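Local coordinates for lipoate-protein ligase 1 (Plasmodium falciparum, PDB 5T8U) that belongs to the lipoyl protein ligase A/B family and holds lipoic acid in a pocket of its catalytic domain, at residues Ile65-Asn70 against Ser75-Lys80; Ala90-Gly95 against Leu164-Ile169; Ala98-Leu103 against Asn176-Tyr181; Val106-Leu111 against Ser152-Lys157. All coordinates share one frame; numbering follows the deposited sequence.

Contact 1 (Ile65-Asn70 against Ser75-Lys80)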
# COMPACT_ATOMS: atom_id res chain seq x y z
N ILE A 65 11.11 5.56 -6.08
CA ILE A 65 10.09 6.44 -5.52
C ILE A 65 8.74 5.84 -5.88
O ILE A 65 8.43 5.67 -7.06
CB ILE A 65 10.20 7.88 -6.06
CG1 ILE A 65 11.60 8.45 -5.82
CG2 ILE A 65 9.14 8.78 -5.42
CD1 ILE A 65 11.97 8.63 -4.36
N ILE A 66 7.95 5.52 -4.86
CA ILE A 66 6.61 4.97 -5.06
C ILE A 66 5.62 6.02 -4.55
O ILE A 66 5.69 6.44 -3.39
CB ILE A 66 6.43 3.63 -4.35
CG1 ILE A 66 7.52 2.65 -4.78
CG2 ILE A 66 5.07 3.03 -4.68
CD1 ILE A 66 8.81 2.73 -3.97
N ILE A 67 4.70 6.42 -5.42
CA ILE A 67 3.89 7.62 -5.20
C ILE A 67 2.63 7.28 -4.41
O ILE A 67 2.53 7.58 -3.22
CB ILE A 67 3.54 8.28 -6.54
CG1 ILE A 67 4.81 8.65 -7.31
CG2 ILE A 67 2.70 9.52 -6.32
CD1 ILE A 67 4.57 9.09 -8.74
N GLY A 68 1.67 6.65 -5.07
CA GLY A 68 0.36 6.42 -4.48
C GLY A 68 -0.73 6.57 -5.52
O GLY A 68 -0.64 7.43 -6.40
N LYS A 69 -1.78 5.74 -5.42
CA LYS A 69 -2.77 5.66 -6.49
C LYS A 69 -3.37 7.01 -6.83
O LYS A 69 -3.72 7.25 -7.99
CB LYS A 69 -3.88 4.68 -6.09
CG LYS A 69 -5.07 4.71 -7.03
CD LYS A 69 -6.00 3.53 -6.81
CE LYS A 69 -7.45 3.94 -6.98
NZ LYS A 69 -8.36 2.77 -7.13
N ASN A 70 -3.48 7.91 -5.86
CA ASN A 70 -4.22 9.16 -6.03
C ASN A 70 -3.36 10.40 -5.81
O ASN A 70 -3.90 11.49 -5.62
CB ASN A 70 -5.43 9.18 -5.09
CG ASN A 70 -6.43 8.09 -5.40
OD1 ASN A 70 -6.76 7.84 -6.56
ND2 ASN A 70 -6.91 7.42 -4.37
N SER A 75 3.83 17.34 -7.58
CA SER A 75 3.84 18.04 -6.31
C SER A 75 4.73 17.37 -5.27
O SER A 75 5.31 18.06 -4.42
CB SER A 75 2.42 18.14 -5.75
OG SER A 75 1.52 18.67 -6.72
N GLU A 76 4.85 16.04 -5.32
CA GLU A 76 5.61 15.31 -4.31
C GLU A 76 7.05 15.05 -4.72
O GLU A 76 7.93 14.99 -3.86
CB GLU A 76 4.93 13.96 -4.02
CG GLU A 76 3.41 14.01 -4.01
CD GLU A 76 2.86 15.01 -3.01
OE1 GLU A 76 3.61 15.42 -2.11
OE2 GLU A 76 1.67 15.38 -3.13
N CYS A 77 7.31 14.90 -6.02
CA CYS A 77 8.62 14.47 -6.51
C CYS A 77 9.34 15.62 -7.19
O CYS A 77 8.72 16.43 -7.88
CB CYS A 77 8.47 13.30 -7.49
SG CYS A 77 7.41 11.96 -6.90
N ASN A 78 10.66 15.68 -7.00
CA ASN A 78 11.53 16.56 -7.76
C ASN A 78 12.18 15.71 -8.85
O ASN A 78 13.31 15.25 -8.74
CB ASN A 78 12.56 17.23 -6.86
CG ASN A 78 13.47 18.18 -7.61
OD1 ASN A 78 14.69 17.98 -7.64
ND2 ASN A 78 12.89 19.20 -8.23
N LEU A 79 11.42 15.51 -9.94
CA LEU A 79 11.78 14.52 -10.94
C LEU A 79 13.19 14.72 -11.48
O LEU A 79 13.88 13.75 -11.80
CB LEU A 79 10.77 14.56 -12.09
CG LEU A 79 9.31 14.31 -11.69
CD1 LEU A 79 8.38 14.71 -12.82
CD2 LEU A 79 9.11 12.85 -11.32
N LYS A 80 13.63 15.98 -11.60
CA LYS A 80 14.94 16.26 -12.16
C LYS A 80 16.03 15.45 -11.45
O LYS A 80 16.84 14.78 -12.10
CB LYS A 80 15.24 17.76 -12.06
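Ile65 and Cys77 meet through the methyl branch of the isoleucine. The CB of Ile65 heads for 75-80 but stays 5.0 Å from Cys77 SG, and the two branches that leave it serve different neighbours. A chi1 of -55° sets CG1 next to the backbone N and thereby swings CG2 to the far side from that N, onto the sulfur, with Ile65 CG2 3.9 Å from Cys77 SG. CG1 leads the other way, and at its tip CD1 rests against the ring of Tyr100 in the adjacent strand. From two residues along comes the second apolar partner, with Ile67 CG1 4.2 Å from Cys77 SG. The sulfur thus faces the gap between the two isoleucines, where Ile65 CG2 and Ile67 CG1 are 4.7 Å from each other. Ile65 and Ile66 form the end of strand 64-66, the middle strand of a small three-stranded mixed sheet in the catalytic domain; backbone bonds tie it to Ala90 on one flank and Val99 on the other. Cys77 is the first residue to leave helical geometry after helix 73-76, and Asn78 behind it is the N-cap of helix 79-84, so the cysteine sits at the break between two short helices. Its chi1 of -49° turns SG toward the isoleucines, and it is in van der Waals contact with these two buried side chains. Ile73 of the preceding helix also touches Ile67.

Contact 2 (Ala90-Gly95 against Leu164-Ile169). With LPA (lipoic acid), chain C.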
# COMPACT_ATOMS: atom_id res chain seq x y z
N ALA A 90 7.38 4.76 -9.62
CA ALA A 90 6.25 3.84 -9.70
C ALA A 90 5.05 4.44 -8.97
O ALA A 90 5.19 5.33 -8.12
CB ALA A 90 6.60 2.47 -9.10
N ARG A 91 3.87 3.94 -9.32
CA ARG A 91 2.62 4.30 -8.67
C ARG A 91 1.93 3.02 -8.23
O ARG A 91 1.61 2.17 -9.07
CB ARG A 91 1.72 5.11 -9.61
CG ARG A 91 0.33 5.41 -9.06
CD ARG A 91 -0.55 6.08 -10.10
NE ARG A 91 -0.02 7.38 -10.52
CZ ARG A 91 -0.37 8.55 -9.99
NH1 ARG A 91 -1.26 8.62 -9.01
NH2 ARG A 91 0.18 9.66 -10.45
N ARG A 92 1.71 2.89 -6.93
CA ARG A 92 1.09 1.69 -6.39
C ARG A 92 -0.43 1.80 -6.46
O ARG A 92 -1.00 2.83 -6.83
CB ARG A 92 1.55 1.46 -4.95
CG ARG A 92 1.30 2.64 -4.02
CD ARG A 92 1.75 2.34 -2.60
NE ARG A 92 1.43 3.44 -1.69
CZ ARG A 92 2.21 4.49 -1.46
NH1 ARG A 92 1.82 5.43 -0.62
NH2 ARG A 92 3.39 4.60 -2.07
N PHE A 93 -1.10 0.70 -6.11
CA PHE A 93 -2.55 0.63 -6.16
C PHE A 93 -3.22 1.04 -4.85
O PHE A 93 -4.45 1.19 -4.82
CB PHE A 93 -2.99 -0.80 -6.52
CG PHE A 93 -2.53 -1.25 -7.87
CD1 PHE A 93 -2.72 -0.46 -8.99
CD2 PHE A 93 -1.88 -2.47 -8.02
CE1 PHE A 93 -2.29 -0.88 -10.24
CE2 PHE A 93 -1.44 -2.89 -9.27
CZ PHE A 93 -1.65 -2.09 -10.38
N THR A 94 -2.45 1.24 -3.79
CA THR A 94 -2.99 1.65 -2.50
C THR A 94 -2.85 3.16 -2.34
O THR A 94 -2.28 3.86 -3.18
CB THR A 94 -2.28 0.92 -1.36
OG1 THR A 94 -0.89 1.26 -1.36
CG2 THR A 94 -2.42 -0.59 -1.51
N GLY A 95 -3.38 3.67 -1.23
CA GLY A 95 -3.24 5.07 -0.89
C GLY A 95 -1.97 5.35 -0.11
O GLY A 95 -1.13 4.47 0.11
N LEU A 164 -5.51 -6.61 1.72
CA LEU A 164 -4.07 -6.46 1.50
C LEU A 164 -3.56 -5.31 2.35
O LEU A 164 -3.95 -4.16 2.15
CB LEU A 164 -3.77 -6.22 0.02
CG LEU A 164 -2.29 -6.09 -0.38
CD1 LEU A 164 -2.08 -6.60 -1.79
CD2 LEU A 164 -1.81 -4.66 -0.28
N HIS A 165 -2.67 -5.63 3.29
CA HIS A 165 -2.00 -4.65 4.14
C HIS A 165 -0.50 -4.77 3.86
O HIS A 165 0.16 -5.67 4.38
CB HIS A 165 -2.32 -4.90 5.62
CG HIS A 165 -1.44 -4.16 6.58
ND1 HIS A 165 -1.45 -4.40 7.93
CD2 HIS A 165 -0.52 -3.18 6.38
CE1 HIS A 165 -0.58 -3.61 8.53
NE2 HIS A 165 -0.00 -2.85 7.61
N HIS A 166 0.04 -3.87 3.04
CA HIS A 166 1.45 -3.91 2.68
C HIS A 166 2.13 -2.63 3.15
O HIS A 166 1.62 -1.52 2.92
CB HIS A 166 1.63 -4.11 1.17
CG HIS A 166 1.48 -2.86 0.35
ND1 HIS A 166 2.57 -2.11 -0.06
CD2 HIS A 166 0.39 -2.24 -0.14
CE1 HIS A 166 2.14 -1.07 -0.76
NE2 HIS A 166 0.82 -1.13 -0.83
N GLY A 167 3.27 -2.79 3.81
CA GLY A 167 3.99 -1.68 4.39
C GLY A 167 5.49 -1.89 4.29
O GLY A 167 5.97 -2.92 3.81
N THR A 168 6.22 -0.88 4.75
CA THR A 168 7.68 -0.86 4.69
C THR A 168 8.25 -0.84 6.10
O THR A 168 7.72 -0.18 6.99
CB THR A 168 8.18 0.36 3.92
OG1 THR A 168 9.61 0.34 3.85
CG2 THR A 168 7.73 1.66 4.59
N ILE A 169 9.34 -1.58 6.28
CA ILE A 169 10.14 -1.58 7.50
C ILE A 169 11.51 -1.02 7.16
O ILE A 169 12.07 -1.32 6.11
CB ILE A 169 10.26 -3.00 8.10
CG1 ILE A 169 8.88 -3.54 8.49
CG2 ILE A 169 11.21 -3.01 9.30
CD1 ILE A 169 8.88 -5.01 8.89
C1 LPA C . 2.67 6.02 4.26
O1 LPA C . 3.57 6.38 5.07
C2 LPA C . 2.54 4.55 3.87
O2 LPA C . 1.88 6.87 3.78
C3 LPA C . 3.75 4.15 3.02
C4 LPA C . 3.48 2.82 2.32
C5 LPA C . 4.55 2.60 1.26
C6 LPA C . 4.28 1.45 0.51
S6 LPA C . 5.01 1.53 -0.85
C7 LPA C . 4.98 -0.16 1.42
C8 LPA C . 5.58 -1.15 0.32
S8 LPA C . 5.44 -0.29 -1.29
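The imidazole edge of His166 is shared by three unlike partners, the Thr94 hydroxyl, the aliphatic part of Arg92 and the bound lipoic acid, so that the ring is approached at several points of its rim. Its chi1 of 81° turns it toward 90-95. Thr94 comes at it from the opposite direction, and Thr94 OG1 and His166 NE2 are hydrogen bonded at 3.0 Å; Thr94 CG2 lies near the ring plane beside them. Arg92 CD reaches the same rim, 3.9 Å from His166 CE1, and at the next ring atom His166 ND1 is 3.2 Å from C8 of lipoic acid, a tight fit. The Arg92 guanidinium, its plane 70° from that of the imidazole, presents one face to the ligand, with C5 of lipoic acid about 4.0 Å above its centre. Arg92 NE (3.3 Å) and Arg92 NH1 (3.2 Å) both grip Gly95 O from above the carbonyl plane, on one face of it. Arg92 NH1 is also bonded to Gly97 O, so several bonds fix the rotation of the guanidinium. Helix 22-34 adds to the surroundings through Glu29, which touches His166. Residues Arg91-Asp102 carry the RRxxGGGxVxHD motif of lipoate-protein ligases, here RRFTGGGAVYHD, and its second arginine, Arg92, and Thr94 meet strand 162-170 to build a wall of the lipoic acid pocket.

Contact 3 (Ala98-Leu103 against Asn176-Tyr181). With LPA (lipoic acid), chain C.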
# COMPACT_ATOMS: atom_id res chain seq x y z
N ALA A 98 4.10 9.68 -0.95
CA ALA A 98 5.26 9.24 -1.71
C ALA A 98 6.36 8.79 -0.77
O ALA A 98 6.71 9.49 0.19
CB ALA A 98 5.76 10.37 -2.61
N VAL A 99 6.92 7.61 -1.03
CA VAL A 99 7.97 7.03 -0.21
C VAL A 99 9.13 6.63 -1.10
O VAL A 99 9.00 6.45 -2.32
CB VAL A 99 7.48 5.82 0.62
CG1 VAL A 99 6.41 6.26 1.62
CG2 VAL A 99 6.94 4.73 -0.30
N TYR A 100 10.29 6.46 -0.47
CA TYR A 100 11.53 6.08 -1.14
C TYR A 100 11.94 4.69 -0.68
O TYR A 100 11.76 4.33 0.49
CB TYR A 100 12.63 7.09 -0.84
CG TYR A 100 14.00 6.72 -1.36
CD1 TYR A 100 14.36 6.97 -2.68
CD2 TYR A 100 14.95 6.16 -0.52
CE1 TYR A 100 15.61 6.64 -3.16
CE2 TYR A 100 16.21 5.83 -0.99
CZ TYR A 100 16.54 6.08 -2.31
OH TYR A 100 17.79 5.76 -2.78
N HIS A 101 12.50 3.91 -1.60
CA HIS A 101 12.92 2.54 -1.32
C HIS A 101 14.36 2.35 -1.74
O HIS A 101 14.83 2.96 -2.70
CB HIS A 101 12.04 1.51 -2.05
CG HIS A 101 10.74 1.23 -1.38
ND1 HIS A 101 10.33 1.87 -0.23
CD2 HIS A 101 9.75 0.36 -1.69
CE1 HIS A 101 9.14 1.41 0.13
NE2 HIS A 101 8.77 0.49 -0.74
N ASP A 102 15.06 1.48 -1.02
CA ASP A 102 16.34 0.95 -1.45
C ASP A 102 16.58 -0.35 -0.69
O ASP A 102 15.74 -0.80 0.09
CB ASP A 102 17.47 1.96 -1.23
CG ASP A 102 17.75 2.23 0.24
OD1 ASP A 102 17.16 1.55 1.11
OD2 ASP A 102 18.56 3.14 0.53
N LEU A 103 17.74 -0.96 -0.93
CA LEU A 103 18.04 -2.24 -0.30
C LEU A 103 18.19 -2.14 1.21
O LEU A 103 18.28 -3.18 1.87
CB LEU A 103 19.31 -2.83 -0.92
CG LEU A 103 19.21 -3.16 -2.41
CD1 LEU A 103 20.55 -3.58 -2.97
CD2 LEU A 103 18.16 -4.23 -2.67
N ASN A 176 19.23 10.44 4.71
CA ASN A 176 19.48 11.81 4.26
C ASN A 176 19.12 12.01 2.79
O ASN A 176 18.69 13.10 2.40
CB ASN A 176 20.94 12.18 4.49
CG ASN A 176 21.25 12.44 5.96
OD1 ASN A 176 20.36 12.76 6.75
ND2 ASN A 176 22.52 12.31 6.33
N ILE A 177 19.27 10.97 1.96
CA ILE A 177 19.06 11.12 0.53
C ILE A 177 17.61 11.46 0.21
O ILE A 177 17.33 12.02 -0.86
CB ILE A 177 19.51 9.84 -0.21
CG1 ILE A 177 19.79 10.13 -1.68
CG2 ILE A 177 18.48 8.72 -0.07
CD1 ILE A 177 21.15 10.75 -1.92
N LEU A 178 16.68 11.13 1.11
CA LEU A 178 15.26 11.29 0.82
C LEU A 178 14.94 12.70 0.32
O LEU A 178 14.24 12.87 -0.69
CB LEU A 178 14.44 10.99 2.08
CG LEU A 178 14.66 9.61 2.72
CD1 LEU A 178 13.82 9.47 3.98
CD2 LEU A 178 14.31 8.52 1.73
N ASN A 179 15.44 13.72 1.01
CA ASN A 179 15.09 15.10 0.69
C ASN A 179 15.51 15.50 -0.72
O ASN A 179 15.09 16.57 -1.18
CB ASN A 179 15.71 16.05 1.71
CG ASN A 179 15.01 16.00 3.05
OD1 ASN A 179 13.78 15.97 3.12
ND2 ASN A 179 15.79 15.97 4.13
N LYS A 180 16.31 14.69 -1.41
CA LYS A 180 16.65 15.00 -2.80
C LYS A 180 15.50 14.70 -3.75
O LYS A 180 15.37 15.36 -4.79
CB LYS A 180 17.88 14.21 -3.24
CG LYS A 180 19.18 14.64 -2.60
CD LYS A 180 20.35 13.89 -3.21
CE LYS A 180 21.66 14.20 -2.51
NZ LYS A 180 22.80 13.43 -3.10
N TYR A 181 14.65 13.72 -3.42
CA TYR A 181 13.64 13.21 -4.33
C TYR A 181 12.22 13.62 -3.97
O TYR A 181 11.41 13.87 -4.86
CB TYR A 181 13.73 11.68 -4.39
CG TYR A 181 15.13 11.17 -4.64
CD1 TYR A 181 15.58 10.00 -4.04
CD2 TYR A 181 15.99 11.85 -5.48
CE1 TYR A 181 16.86 9.53 -4.27
CE2 TYR A 181 17.27 11.39 -5.72
CZ TYR A 181 17.70 10.23 -5.11
OH TYR A 181 18.98 9.77 -5.35
C1 LPA C . 2.67 6.02 4.26
O1 LPA C . 3.57 6.38 5.07
C2 LPA C . 2.54 4.55 3.87
O2 LPA C . 1.88 6.87 3.78
C3 LPA C . 3.75 4.15 3.02
C4 LPA C . 3.48 2.82 2.32
C5 LPA C . 4.55 2.60 1.26
C6 LPA C . 4.28 1.45 0.51
S6 LPA C . 5.01 1.53 -0.85
C7 LPA C . 4.98 -0.16 1.42
C8 LPA C . 5.58 -1.15 0.32
S8 LPA C . 5.44 -0.29 -1.29
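Strand 99-101, an outer strand of the small three-stranded sheet, lays one side against the short, weakly bonded helix about 178-181 and gives its other side to the lipoic acid pocket. Tyr100 makes the whole of the helix contact. With CG anti to the backbone N (chi1 174°) its ring is carried toward 176-181, and three side chains of that segment gather round it. Leu178 brings its CD2 methyl obliquely to the ring near CD2 and CB of Tyr100, with Leu178 CD2 3.3 Å from Tyr100 CD2, a tight approach. Farther out, Ile177 CG2 lies 3.8 Å from Tyr100 CE2. The third partner is Tyr181. The two rings are inclined at 38° with centroids 5.4 Å apart, and they touch where Tyr181 CE1 comes within 3.3 Å of Tyr100 CE1, Tyr100 meeting the edge of the Tyr181 ring. The Tyr181 hydroxyl is held by Asp85, and the helical turn is closed by backbone bonds from Lys180 N to Ile177 O and from Tyr181 N to Leu178 O. Ile65 of the neighbouring strand also touches Tyr181, extending this apolar patch into the sheet. Val99 and His101, on either side of Tyr100 in sequence, point the other way into the pocket. Val99 CG2 packs 3.6 Å from C5 of lipoic acid. The His101 ring is steadied by a hydrogen bond from His101 ND1 to Tyr100 O, 2.9 Å long and made from above the carbonyl plane, which leaves His101 NE2 facing S8 of the ligand at 3.5 Å.

Contact 4 (Val106-Leu111 against Ser152-Lys157). With LPA (lipoic acid), chain C.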
# COMPACT_ATOMS: atom_id res chain seq x y z
N VAL A 106 13.00 -3.20 4.11
CA VAL A 106 12.23 -4.38 3.75
C VAL A 106 10.80 -3.95 3.46
O VAL A 106 10.33 -2.91 3.91
CB VAL A 106 12.27 -5.44 4.88
CG1 VAL A 106 11.61 -6.74 4.44
CG2 VAL A 106 13.71 -5.71 5.31
N CYS A 107 10.10 -4.77 2.67
CA CYS A 107 8.70 -4.56 2.35
C CYS A 107 7.92 -5.83 2.67
O CYS A 107 8.28 -6.91 2.20
CB CYS A 107 8.50 -4.18 0.87
SG CYS A 107 9.26 -2.62 0.38
N PHE A 108 6.86 -5.68 3.45
CA PHE A 108 6.01 -6.79 3.86
C PHE A 108 4.61 -6.61 3.28
O PHE A 108 4.13 -5.48 3.12
CB PHE A 108 5.93 -6.89 5.39
CG PHE A 108 5.27 -5.71 6.05
CD1 PHE A 108 3.90 -5.69 6.26
CD2 PHE A 108 6.02 -4.62 6.45
CE1 PHE A 108 3.30 -4.60 6.87
CE2 PHE A 108 5.42 -3.53 7.06
CZ PHE A 108 4.06 -3.52 7.27
N THR A 109 3.97 -7.73 2.97
CA THR A 109 2.62 -7.72 2.40
C THR A 109 1.82 -8.83 3.08
O THR A 109 2.08 -10.02 2.84
CB THR A 109 2.65 -7.92 0.89
OG1 THR A 109 3.43 -6.88 0.28
CG2 THR A 109 1.24 -7.90 0.30
N PHE A 110 0.86 -8.44 3.91
CA PHE A 110 -0.07 -9.39 4.52
C PHE A 110 -1.33 -9.47 3.67
O PHE A 110 -1.93 -8.44 3.34
CB PHE A 110 -0.42 -8.96 5.94
CG PHE A 110 0.72 -9.02 6.91
CD1 PHE A 110 1.06 -10.22 7.53
CD2 PHE A 110 1.45 -7.89 7.21
CE1 PHE A 110 2.11 -10.28 8.42
CE2 PHE A 110 2.51 -7.94 8.11
CZ PHE A 110 2.83 -9.14 8.71
N LEU A 111 -1.73 -10.69 3.33
CA LEU A 111 -3.01 -10.93 2.66
C LEU A 111 -3.87 -11.80 3.56
O LEU A 111 -3.38 -12.79 4.12
CB LEU A 111 -2.82 -11.61 1.30
CG LEU A 111 -1.82 -10.96 0.34
CD1 LEU A 111 -1.78 -11.73 -0.97
CD2 LEU A 111 -2.17 -9.51 0.09
N SER A 152 8.31 2.36 10.20
CA SER A 152 7.56 1.57 9.24
C SER A 152 6.34 2.36 8.78
O SER A 152 5.80 3.18 9.53
CB SER A 152 7.13 0.22 9.84
OG SER A 152 6.01 -0.31 9.17
N GLY A 153 5.91 2.10 7.55
CA GLY A 153 4.78 2.81 6.98
C GLY A 153 3.92 1.93 6.10
O GLY A 153 4.41 1.34 5.14
N SER A 154 2.62 1.84 6.40
CA SER A 154 1.75 0.86 5.78
C SER A 154 0.69 1.51 4.90
O SER A 154 0.42 2.71 4.99
CB SER A 154 1.07 -0.00 6.85
OG SER A 154 2.03 -0.67 7.65
N ALA A 155 0.09 0.68 4.05
CA ALA A 155 -1.03 1.08 3.21
C ALA A 155 -1.87 -0.16 2.92
O ALA A 155 -1.39 -1.30 3.04
CB ALA A 155 -0.56 1.73 1.90
N PHE A 156 -3.12 0.07 2.54
CA PHE A 156 -4.11 -1.00 2.50
C PHE A 156 -4.92 -0.93 1.21
O PHE A 156 -5.03 0.12 0.58
CB PHE A 156 -5.05 -0.93 3.71
CG PHE A 156 -4.35 -0.66 5.01
CD1 PHE A 156 -3.93 -1.71 5.81
CD2 PHE A 156 -4.11 0.64 5.42
CE1 PHE A 156 -3.28 -1.46 7.00
CE2 PHE A 156 -3.46 0.89 6.61
CZ PHE A 156 -3.05 -0.16 7.41
N LYS A 157 -5.49 -2.07 0.85
CA LYS A 157 -6.45 -2.16 -0.25
C LYS A 157 -7.39 -3.33 0.04
O LYS A 157 -6.95 -4.39 0.51
CB LYS A 157 -5.76 -2.35 -1.60
CG LYS A 157 -6.71 -2.70 -2.74
CD LYS A 157 -6.06 -2.47 -4.09
CE LYS A 157 -7.03 -2.76 -5.24
NZ LYS A 157 -8.22 -1.86 -5.22
C1 LPA C . 2.67 6.02 4.26
O1 LPA C . 3.57 6.38 5.07
C2 LPA C . 2.54 4.55 3.87
O2 LPA C . 1.88 6.87 3.78
C3 LPA C . 3.75 4.15 3.02
C4 LPA C . 3.48 2.82 2.32
C5 LPA C . 4.55 2.60 1.26
C6 LPA C . 4.28 1.45 0.51
S6 LPA C . 5.01 1.53 -0.85
C7 LPA C . 4.98 -0.16 1.42
C8 LPA C . 5.58 -1.15 0.32
S8 LPA C . 5.44 -0.29 -1.29
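Strands 105-112 and 150-159 run parallel to each other without being neighbours: strand 162-170 lies between them, antiparallel to both, and the closest CA atoms, those of Phe108 and Ser154, are 9.0 Å apart. One side chain spans this gap. A first torsion of 64° leans the Phe108 ring over the middle strand at Gly167, where the absence of a side chain lets Phe108 CZ come close to the CA of the glycine. The far rim of the ring then meets two serines of 152-157. Phe108 CZ is 3.5 Å from Ser154 OG and Phe108 CE2 is 3.9 Å from Ser152 OG, both oxygens near the ring plane, so the C-H edge of the phenyl group faces the hydroxyls. These three strands are the centre of the large mixed sheet of the lipoyl protein ligase A/B catalytic domain, and helix 117-132 covers this side of it, with Ile124 on Phe108 and Phe121 on Ser154. The buried hydroxyls find their polar partners on the middle strand: Ser152 OG is bonded to Thr168 O and Ser154 OG to His165 NE2. The same strands also line the lipoic acid pocket. Ser154 O lies 3.0 Å from C2 of the ligand and Gly153 O is 3.3 Å from its C4, while Cys107 SG approaches C8 at 4.0 Å.

How the contacts relate
From the N terminus, contact 1 closes first, a short loop that folds the segment after helix 73-76 back on strand 64-66. Contact 2 opens next, at 90-95, and contact 3 soon after, at 98-103; because 164-169 precedes 176-181, these two cross. Contact 4, 106-111 with 152-157, opens and closes within both. Contacts 1 and 3 share the small sheet, through strands 64-66 and 99-101, and Asn78 and Tyr181 join their second segments by a probable backbone hydrogen bond. Contacts 2 and 4 share the large sheet, where 164-169 runs between the strands of contact 4. Lipoic acid touches contacts 2, 3 and 4, bridging the two sheets.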